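Sec-alkylsulfatase (Pseudomonas sp., PDB 4AXH) hydrolyses secondary alkyl sulfates enantioselectively with strict inversion of configuration, using two zinc ions, to give homochiral (S)-alcohols and sulfate. Local coordinates at residues A[120-124]-A[300-305]; A[282-286]-A[343-347]; A[337-341]-A[366-370]. All coordinates share one frame; numbering follows the deposited sequence.

Interaction 1 of 3, residues A[120-124]-A[300-305]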
loop_
_atom_site.group_PDB
_atom_site.type_symbol
_atom_site.label_atom_id
_atom_site.label_comp_id
_atom_site.label_asym_id
_atom_site.label_seq_id
_atom_site.Cartn_x
_atom_site.Cartn_y
_atom_site.Cartn_z
ATOM N N VAL A 120 -9.340 -34.907 -15.549
ATOM C CA VAL A 120 -8.510 -34.004 -16.335
ATOM C C VAL A 120 -7.714 -34.902 -17.280
ATOM O O VAL A 120 -7.644 -34.664 -18.481
ATOM C CB VAL A 120 -7.582 -33.121 -15.462
ATOM C CG1 VAL A 120 -6.652 -32.251 -16.324
ATOM C CG2 VAL A 120 -8.385 -32.264 -14.484
ATOM N N MET A 121 -7.157 -35.956 -16.719
ATOM C CA MET A 121 -6.358 -37.006 -17.354
ATOM C C MET A 121 -6.557 -38.276 -16.496
ATOM O O MET A 121 -6.903 -38.135 -15.322
ATOM C CB MET A 121 -4.872 -36.620 -17.292
ATOM C CG MET A 121 -4.536 -35.515 -18.190
ATOM S SD MET A 121 -2.801 -35.419 -18.444
ATOM C CE MET A 121 -2.805 -34.245 -19.785
ATOM N N PRO A 122 -6.316 -39.512 -16.998
ATOM C CA PRO A 122 -6.447 -40.685 -16.107
ATOM C C PRO A 122 -5.478 -40.523 -14.935
ATOM O O PRO A 122 -4.377 -39.987 -15.161
ATOM C CB PRO A 122 -6.090 -41.866 -17.013
ATOM C CG PRO A 122 -6.259 -41.338 -18.423
ATOM C CD PRO A 122 -5.866 -39.912 -18.353
ATOM N N LYS A 123 -5.935 -40.877 -13.667
ATOM C CA LYS A 123 -5.193 -40.731 -12.394
ATOM C C LYS A 123 -5.186 -39.250 -11.896
ATOM O O LYS A 123 -4.494 -38.946 -10.922
ATOM C CB LYS A 123 -3.724 -41.232 -12.502
ATOM C CG LYS A 123 -3.502 -42.734 -12.592
ATOM C CD LYS A 123 -1.977 -43.036 -12.640
ATOM C CE LYS A 123 -1.640 -44.486 -12.347
ATOM N NZ LYS A 123 -0.228 -44.683 -11.916
ATOM N N LEU A 124 -5.931 -38.340 -12.564
ATOM C CA LEU A 124 -5.962 -36.905 -12.248
ATOM C C LEU A 124 -7.369 -36.326 -12.350
ATOM O O LEU A 124 -7.917 -36.179 -13.449
ATOM C CB LEU A 124 -4.988 -36.149 -13.151
ATOM C CG LEU A 124 -4.635 -34.737 -12.742
ATOM C CD1 LEU A 124 -3.713 -34.747 -11.539
ATOM C CD2 LEU A 124 -3.980 -33.975 -13.892
ATOM N N LEU A 300 3.267 -30.796 -12.936
ATOM C CA LEU A 300 3.240 -32.243 -12.895
ATOM C C LEU A 300 3.961 -32.758 -14.125
ATOM O O LEU A 300 3.340 -32.926 -15.189
ATOM C CB LEU A 300 1.805 -32.789 -12.785
ATOM C CG LEU A 300 1.063 -32.342 -11.544
ATOM C CD1 LEU A 300 -0.371 -32.817 -11.568
ATOM C CD2 LEU A 300 1.775 -32.800 -10.283
ATOM N N PRO A 301 5.305 -32.957 -14.007
ATOM C CA PRO A 301 6.080 -33.414 -15.179
ATOM C C PRO A 301 5.575 -34.696 -15.834
ATOM O O PRO A 301 5.550 -34.757 -17.060
ATOM C CB PRO A 301 7.533 -33.469 -14.686
ATOM C CG PRO A 301 7.464 -33.359 -13.220
ATOM C CD PRO A 301 6.175 -32.741 -12.834
ATOM N N GLN A 302 5.066 -35.646 -15.038
ATOM C CA GLN A 302 4.531 -36.922 -15.525
ATOM C C GLN A 302 3.269 -36.758 -16.339
ATOM O O GLN A 302 3.029 -37.545 -17.261
ATOM C CB GLN A 302 4.225 -37.878 -14.363
ATOM C CG GLN A 302 5.431 -38.334 -13.552
ATOM C CD GLN A 302 5.018 -38.826 -12.181
ATOM O OE1 GLN A 302 3.880 -38.653 -11.712
ATOM N NE2 GLN A 302 5.946 -39.440 -11.494
ATOM N N PHE A 303 2.443 -35.763 -15.978
ATOM C CA PHE A 303 1.140 -35.521 -16.586
ATOM C C PHE A 303 1.145 -34.424 -17.651
ATOM O O PHE A 303 0.179 -34.335 -18.421
ATOM C CB PHE A 303 0.137 -35.154 -15.487
ATOM C CG PHE A 303 -0.211 -36.264 -14.528
ATOM C CD1 PHE A 303 0.592 -36.528 -13.425
ATOM C CD2 PHE A 303 -1.381 -36.993 -14.683
ATOM C CE1 PHE A 303 0.273 -37.553 -12.547
ATOM C CE2 PHE A 303 -1.712 -38.009 -13.788
ATOM C CZ PHE A 303 -0.877 -38.288 -12.732
ATOM N N LYS A 304 2.220 -33.599 -17.701
ATOM C CA LYS A 304 2.328 -32.468 -18.636
ATOM C C LYS A 304 1.171 -31.461 -18.385
ATOM O O LYS A 304 0.601 -30.894 -19.339
ATOM C CB LYS A 304 2.388 -32.925 -20.121
ATOM C CG LYS A 304 3.783 -33.231 -20.640
ATOM C CD LYS A 304 3.793 -33.292 -22.168
ATOM C CE LYS A 304 4.784 -32.320 -22.765
ATOM N NZ LYS A 304 4.254 -31.667 -23.999
ATOM N N VAL A 305 0.793 -31.286 -17.078
ATOM C CA VAL A 305 -0.264 -30.391 -16.595
ATOM C C VAL A 305 0.355 -29.362 -15.661
ATOM O O VAL A 305 1.288 -29.695 -14.912
ATOM C CB VAL A 305 -1.544 -31.061 -15.989
ATOM C CG1 VAL A 305 -1.958 -32.330 -16.713
ATOM C CG2 VAL A 305 -1.411 -31.328 -14.515
#

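Interaction 2 of 3, residues A[282-286]-A[343-347]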
loop_
_atom_site.group_PDB
_atom_site.type_symbol
_atom_site.label_atom_id
_atom_site.label_comp_id
_atom_site.label_asym_id
_atom_site.label_seq_id
_atom_site.Cartn_x
_atom_site.Cartn_y
_atom_site.Cartn_z
ATOM N N LEU A 282 6.360 -33.938 -8.521
ATOM C CA LEU A 282 5.868 -32.593 -8.251
ATOM C C LEU A 282 7.024 -31.637 -8.334
ATOM O O LEU A 282 8.026 -31.835 -7.654
ATOM C CB LEU A 282 5.252 -32.482 -6.833
ATOM C CG LEU A 282 4.342 -33.606 -6.340
ATOM C CD1 LEU A 282 4.285 -33.635 -4.841
ATOM C CD2 LEU A 282 2.962 -33.469 -6.907
ATOM N N GLU A 283 6.886 -30.604 -9.175
ATOM C CA GLU A 283 7.814 -29.486 -9.288
ATOM C C GLU A 283 6.983 -28.292 -8.813
ATOM O O GLU A 283 5.882 -28.036 -9.328
ATOM C CB GLU A 283 8.315 -29.276 -10.727
ATOM C CG GLU A 283 9.420 -28.225 -10.837
ATOM C CD GLU A 283 10.191 -28.109 -12.148
ATOM O OE1 GLU A 283 10.028 -28.991 -13.022
ATOM O OE2 GLU A 283 10.974 -27.142 -12.294
ATOM N N PHE A 284 7.474 -27.634 -7.780
ATOM C CA PHE A 284 6.885 -26.457 -7.169
ATOM C C PHE A 284 7.671 -25.224 -7.586
ATOM O O PHE A 284 8.905 -25.250 -7.588
ATOM C CB PHE A 284 6.942 -26.595 -5.635
ATOM C CG PHE A 284 6.315 -27.855 -5.036
ATOM C CD1 PHE A 284 4.931 -27.995 -4.953
ATOM C CD2 PHE A 284 7.109 -28.859 -4.495
ATOM C CE1 PHE A 284 4.354 -29.128 -4.391
ATOM C CE2 PHE A 284 6.533 -29.995 -3.914
ATOM C CZ PHE A 284 5.155 -30.132 -3.884
ATOM N N GLN A 285 6.964 -24.139 -7.930
ATOM C CA GLN A 285 7.558 -22.847 -8.294
ATOM C C GLN A 285 7.070 -21.787 -7.311
ATOM O O GLN A 285 5.888 -21.458 -7.338
ATOM C CB GLN A 285 7.178 -22.442 -9.728
ATOM C CG GLN A 285 7.595 -20.996 -10.089
ATOM C CD GLN A 285 6.865 -20.369 -11.258
ATOM O OE1 GLN A 285 5.838 -20.878 -11.752
ATOM N NE2 GLN A 285 7.381 -19.213 -11.691
ATOM N N LEU A 286 7.962 -21.251 -6.464
ATOM C CA LEU A 286 7.570 -20.229 -5.508
ATOM C C LEU A 286 7.119 -18.943 -6.206
ATOM O O LEU A 286 7.887 -18.371 -6.973
ATOM C CB LEU A 286 8.739 -19.906 -4.552
ATOM C CG LEU A 286 9.026 -20.847 -3.367
ATOM C CD1 LEU A 286 10.229 -20.334 -2.573
ATOM C CD2 LEU A 286 7.870 -20.910 -2.417
ATOM N N LYS A 343 9.109 -21.559 -18.167
ATOM C CA LYS A 343 9.484 -22.864 -17.612
ATOM C C LYS A 343 8.576 -24.034 -17.978
ATOM O O LYS A 343 9.054 -25.172 -18.089
ATOM C CB LYS A 343 9.671 -22.789 -16.087
ATOM C CG LYS A 343 11.126 -22.643 -15.619
ATOM C CD LYS A 343 11.591 -23.896 -14.857
ATOM C CE LYS A 343 12.914 -23.752 -14.129
ATOM N NZ LYS A 343 14.082 -23.882 -15.045
ATOM N N TYR A 344 7.267 -23.783 -18.131
ATOM C CA TYR A 344 6.310 -24.870 -18.355
ATOM C C TYR A 344 5.462 -24.809 -19.603
ATOM O O TYR A 344 4.938 -25.850 -19.991
ATOM C CB TYR A 344 5.423 -25.095 -17.105
ATOM C CG TYR A 344 6.198 -25.121 -15.807
ATOM C CD1 TYR A 344 7.117 -26.135 -15.542
ATOM C CD2 TYR A 344 6.071 -24.093 -14.877
ATOM C CE1 TYR A 344 7.858 -26.147 -14.361
ATOM C CE2 TYR A 344 6.811 -24.091 -13.694
ATOM C CZ TYR A 344 7.701 -25.123 -13.439
ATOM O OH TYR A 344 8.457 -25.117 -12.292
ATOM N N GLY A 345 5.347 -23.637 -20.218
ATOM C CA GLY A 345 4.542 -23.404 -21.412
ATOM C C GLY A 345 4.695 -24.395 -22.546
ATOM O O GLY A 345 3.697 -24.850 -23.103
ATOM N N ASP A 346 5.950 -24.773 -22.861
ATOM C CA ASP A 346 6.257 -25.742 -23.929
ATOM C C ASP A 346 6.058 -27.206 -23.507
ATOM O O ASP A 346 5.927 -28.069 -24.389
ATOM C CB ASP A 346 7.679 -25.537 -24.460
ATOM C CG ASP A 346 8.032 -24.095 -24.804
ATOM O OD1 ASP A 346 7.152 -23.379 -25.351
ATOM O OD2 ASP A 346 9.187 -23.685 -24.530
ATOM N N ARG A 347 5.985 -27.463 -22.157
ATOM C CA ARG A 347 5.797 -28.761 -21.464
ATOM C C ARG A 347 4.384 -28.981 -20.885
ATOM O O ARG A 347 4.203 -29.893 -20.064
ATOM C CB ARG A 347 6.737 -28.816 -20.279
ATOM C CG ARG A 347 8.168 -29.082 -20.589
ATOM C CD ARG A 347 8.870 -29.400 -19.297
ATOM N NE ARG A 347 9.306 -28.265 -18.509
ATOM C CZ ARG A 347 9.936 -28.406 -17.352
ATOM N NH1 ARG A 347 10.159 -29.617 -16.852
ATOM N NH2 ARG A 347 10.392 -27.345 -16.705
#

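Interaction 3 of 3, residues A[337-341]-A[366-370]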
loop_
_atom_site.group_PDB
_atom_site.type_symbol
_atom_site.label_atom_id
_atom_site.label_comp_id
_atom_site.label_asym_id
_atom_site.label_seq_id
_atom_site.Cartn_x
_atom_site.Cartn_y
_atom_site.Cartn_z
ATOM N N ILE A 337 3.853 -15.151 -13.612
ATOM C CA ILE A 337 3.030 -15.751 -14.666
ATOM C C ILE A 337 3.984 -16.062 -15.841
ATOM O O ILE A 337 4.022 -17.194 -16.318
ATOM C CB ILE A 337 1.828 -14.823 -15.077
ATOM C CG1 ILE A 337 0.791 -14.737 -13.936
ATOM C CG2 ILE A 337 1.182 -15.346 -16.363
ATOM C CD1 ILE A 337 -0.208 -13.644 -13.988
ATOM N N ASP A 338 4.817 -15.061 -16.221
ATOM C CA ASP A 338 5.799 -15.143 -17.301
ATOM C C ASP A 338 6.850 -16.199 -17.022
ATOM O O ASP A 338 7.222 -16.930 -17.937
ATOM C CB ASP A 338 6.429 -13.766 -17.505
ATOM C CG ASP A 338 7.248 -13.576 -18.765
ATOM O OD1 ASP A 338 6.829 -14.104 -19.833
ATOM O OD2 ASP A 338 8.251 -12.805 -18.706
ATOM N N ALA A 339 7.306 -16.323 -15.757
ATOM C CA ALA A 339 8.290 -17.347 -15.382
ATOM C C ALA A 339 7.663 -18.727 -15.486
ATOM O O ALA A 339 8.339 -19.682 -15.913
ATOM C CB ALA A 339 8.833 -17.097 -14.000
ATOM N N SER A 340 6.356 -18.823 -15.202
ATOM C CA SER A 340 5.652 -20.082 -15.389
ATOM C C SER A 340 5.478 -20.371 -16.905
ATOM O O SER A 340 5.594 -21.518 -17.305
ATOM C CB SER A 340 4.326 -20.107 -14.622
ATOM O OG SER A 340 3.210 -19.587 -15.330
ATOM N N LEU A 341 5.279 -19.329 -17.743
ATOM C CA LEU A 341 5.137 -19.504 -19.195
ATOM C C LEU A 341 6.418 -20.062 -19.817
ATOM O O LEU A 341 6.354 -21.009 -20.602
ATOM C CB LEU A 341 4.712 -18.194 -19.913
ATOM C CG LEU A 341 4.454 -18.244 -21.476
ATOM C CD1 LEU A 341 3.460 -19.335 -21.866
ATOM C CD2 LEU A 341 3.879 -16.925 -21.961
ATOM N N ARG A 366 -0.683 -21.398 -23.593
ATOM C CA ARG A 366 0.367 -20.391 -23.854
ATOM C C ARG A 366 -0.209 -18.990 -24.100
ATOM O O ARG A 366 0.349 -18.006 -23.602
ATOM C CB ARG A 366 1.234 -20.805 -25.033
ATOM C CG ARG A 366 2.314 -21.779 -24.672
ATOM C CD ARG A 366 2.900 -22.383 -25.933
ATOM N NE ARG A 366 3.093 -23.811 -25.726
ATOM C CZ ARG A 366 2.653 -24.760 -26.536
ATOM N NH1 ARG A 366 2.036 -24.441 -27.668
ATOM N NH2 ARG A 366 2.857 -26.037 -26.240
ATOM N N THR A 367 -1.334 -18.909 -24.864
ATOM C CA THR A 367 -2.041 -17.663 -25.127
ATOM C C THR A 367 -2.643 -17.163 -23.794
ATOM O O THR A 367 -2.554 -15.978 -23.503
ATOM C CB THR A 367 -3.146 -17.898 -26.183
ATOM O OG1 THR A 367 -2.539 -18.231 -27.424
ATOM C CG2 THR A 367 -4.122 -16.699 -26.348
ATOM N N TYR A 368 -3.249 -18.069 -22.998
ATOM C CA TYR A 368 -3.894 -17.747 -21.728
ATOM C C TYR A 368 -2.867 -17.138 -20.777
ATOM O O TYR A 368 -3.055 -15.997 -20.358
ATOM C CB TYR A 368 -4.595 -18.998 -21.184
ATOM C CG TYR A 368 -5.320 -18.841 -19.866
ATOM C CD1 TYR A 368 -4.635 -18.931 -18.650
ATOM C CD2 TYR A 368 -6.705 -18.741 -19.820
ATOM C CE1 TYR A 368 -5.306 -18.838 -17.431
ATOM C CE2 TYR A 368 -7.383 -18.634 -18.602
ATOM C CZ TYR A 368 -6.679 -18.719 -17.413
ATOM O OH TYR A 368 -7.332 -18.658 -16.203
ATOM N N LEU A 369 -1.736 -17.813 -20.562
ATOM C CA LEU A 369 -0.642 -17.318 -19.728
ATOM C C LEU A 369 -0.105 -15.976 -20.147
ATOM O O LEU A 369 0.007 -15.080 -19.316
ATOM C CB LEU A 369 0.491 -18.336 -19.619
ATOM C CG LEU A 369 0.175 -19.544 -18.753
ATOM C CD1 LEU A 369 1.365 -20.461 -18.668
ATOM C CD2 LEU A 369 -0.329 -19.102 -17.378
ATOM N N ALA A 370 0.179 -15.797 -21.434
ATOM C CA ALA A 370 0.689 -14.543 -21.941
ATOM C C ALA A 370 -0.316 -13.423 -21.774
ATOM O O ALA A 370 0.088 -12.313 -21.444
ATOM C CB ALA A 370 1.078 -14.701 -23.383
#

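Interaction 1 of 3, residues A[120-124]-A[300-305]
Two hairpin turns, one from each sheet of the metallo-beta-lactamase sandwich, meet where Met121 and Leu124 pack against Phe303 and Val305. The first joins strands 116-119 and 124-128, the second strands 296-300 and 305-307. Each is closed by its own backbone: Met121 to Leu124 form a type II turn with a bond from Leu124 N to Met121 O (2.9 Å), next to a classic bulge in which Val120 and Met121 both face Leu124. Across from it, Lys304 and Val305 face Leu300 as a G1 bulge, closed by a bond from Leu300 N to Val305 O (3.0 Å).

The Phe303 side chain reaches from the second turn to the first. Leu124 places CD1 over one face of the ring, while its CB lies 3.8 Å from Phe303 CE2. The ring's rim is lined by the first turn: Pro122 O approaches Phe303 CE2 at 3.6 Å, and Lys123 adds its CB at 4.0 Å from the same carbon before the rest of its chain leads away. With CG anti to the backbone N (chi1 -165°), Leu124 sends its two methyls to different partners, CD1 tip to tip with Leu300 CD1 at 3.9 Å and CD2 with Val305 CG2 at 3.7 Å. Met121, extended beyond CG, brings SD to 3.6 Å from Val305 CG1. Val350 of strand 350-352 touches both Met121 and Val305, and Ile138 touches both Leu124 and Phe303.

No hydrogen bond passes between the turns. The backbone bonds within these segments shape each hairpin, so the fit of Met121, Leu124, Phe303 and Val305 is what holds the two turns together here.

Interaction 2 of 3, residues A[282-286]-A[343-347]
Glu283, on strand 280-286, points its carboxylate at Tyr344 on helix 330-344 and at Arg347, which follows. The chi1 of -173° carries the extended Glu283 chain out from the strand to the rim of the Tyr344 ring, and the carboxylate stands almost upright to that ring, the planes 85° apart. Tyr344 OH donates a weak hydrogen bond to Glu283 OE2 at 3.2 Å. The other oxygen, Glu283 OE1, has a long salt bridge to Arg347 NH1 (3.9 Å). Across this contact the buried carboxylate has no stronger bond, but OE1 is also hydrogen-bonded outside the two segments, and Arg274 adds a long, weak ion pair; the nearby positive groups would be expected to keep it ionised.

Arg347 spends its stronger bonds within its own segment. It bends at chi3 (-83°) and grips Lys343 O side-on, through NE at 3.1 Å and NH2 at 2.9 Å, with the carbonyl oxygen close to the guanidinium plane. Tyr344 O is likewise used, by Arg347 N at 2.9 Å. Gln285 sets OE1 on the other flank of the hydroxyl, at the ring edge, 3.9 Å from Tyr344 CE2, but that oxygen is satisfied by Asn297 ND2.

Tyr299, from adjoining strand 296-300, stacks on Tyr344 and bonds to Arg347 O, while Tyr272 of strand 272-277 forms a cation-pi pair with Lys343; residues 343-347 therefore lie against three neighbouring strands of one sheet.

Interaction 3 of 3, residues A[337-341]-A[366-370]
Leu369, on helix 362-388, projects into the face that Ile337, Ser340 and Leu341 present on helix 330-344. At its base, Leu369 CB is 3.9 Å from Leu341 CD1. The chain forks at CG, which sits anti to the carbonyl carbon (chi1 -73°), and the two methyls diverge. Leu369 CD1 reaches the backbone at Leu341 CA and lies 3.9 Å from Ser340 OG. Leu369 CD2 lies 4.1 Å from Ser340 OG and, toward the partner helix's preceding turn, 4.2 Å from Ile337 CG2.

Leu341 answers in kind: its CD2 is 3.8 Å from Ala370 CB, and its CD1 rests against Arg366 CG. The hydroxyl beside the Leu369 methyls is engaged in its own helix, Ser340 OG donating to Ile337 O at 2.7 Å on a lone pair in the carbonyl plane; that oxygen also accepts from Leu341 N.

The segments run nearly antiparallel, at 156°, with axes 9.6 Å apart. The Ile337 side chain is about 8 Å from that of the zinc ligand Glu291. Strand 280-286 touches Ser340 through Gln285, while Asp338, whose CB points away from residues 366-370, forms a salt bridge with Arg595 of the second subunit, leaving helix 330-344 between sheet, neighbouring helix and dimer partner.

Interactions 2 and 3 both use helix 330-344: its end meets the sheet in interaction 2, and the turn before it meets helix 362-388 in interaction 3. Gln285 links them by packing on Ala339, as does a probable hydrogen bond from Arg366 to Gly345. Interaction 1 lies at the margin of the sandwich, partly buried and away from the annotated sites, yet it touches interaction 2 through Leu300 on Leu282. The chemistry varies with place: side-chain packing joins hairpins in interaction 1 and helices in the buried interaction 3, whereas interaction 2, also buried, relies on weak or long polar contacts around one carboxylate.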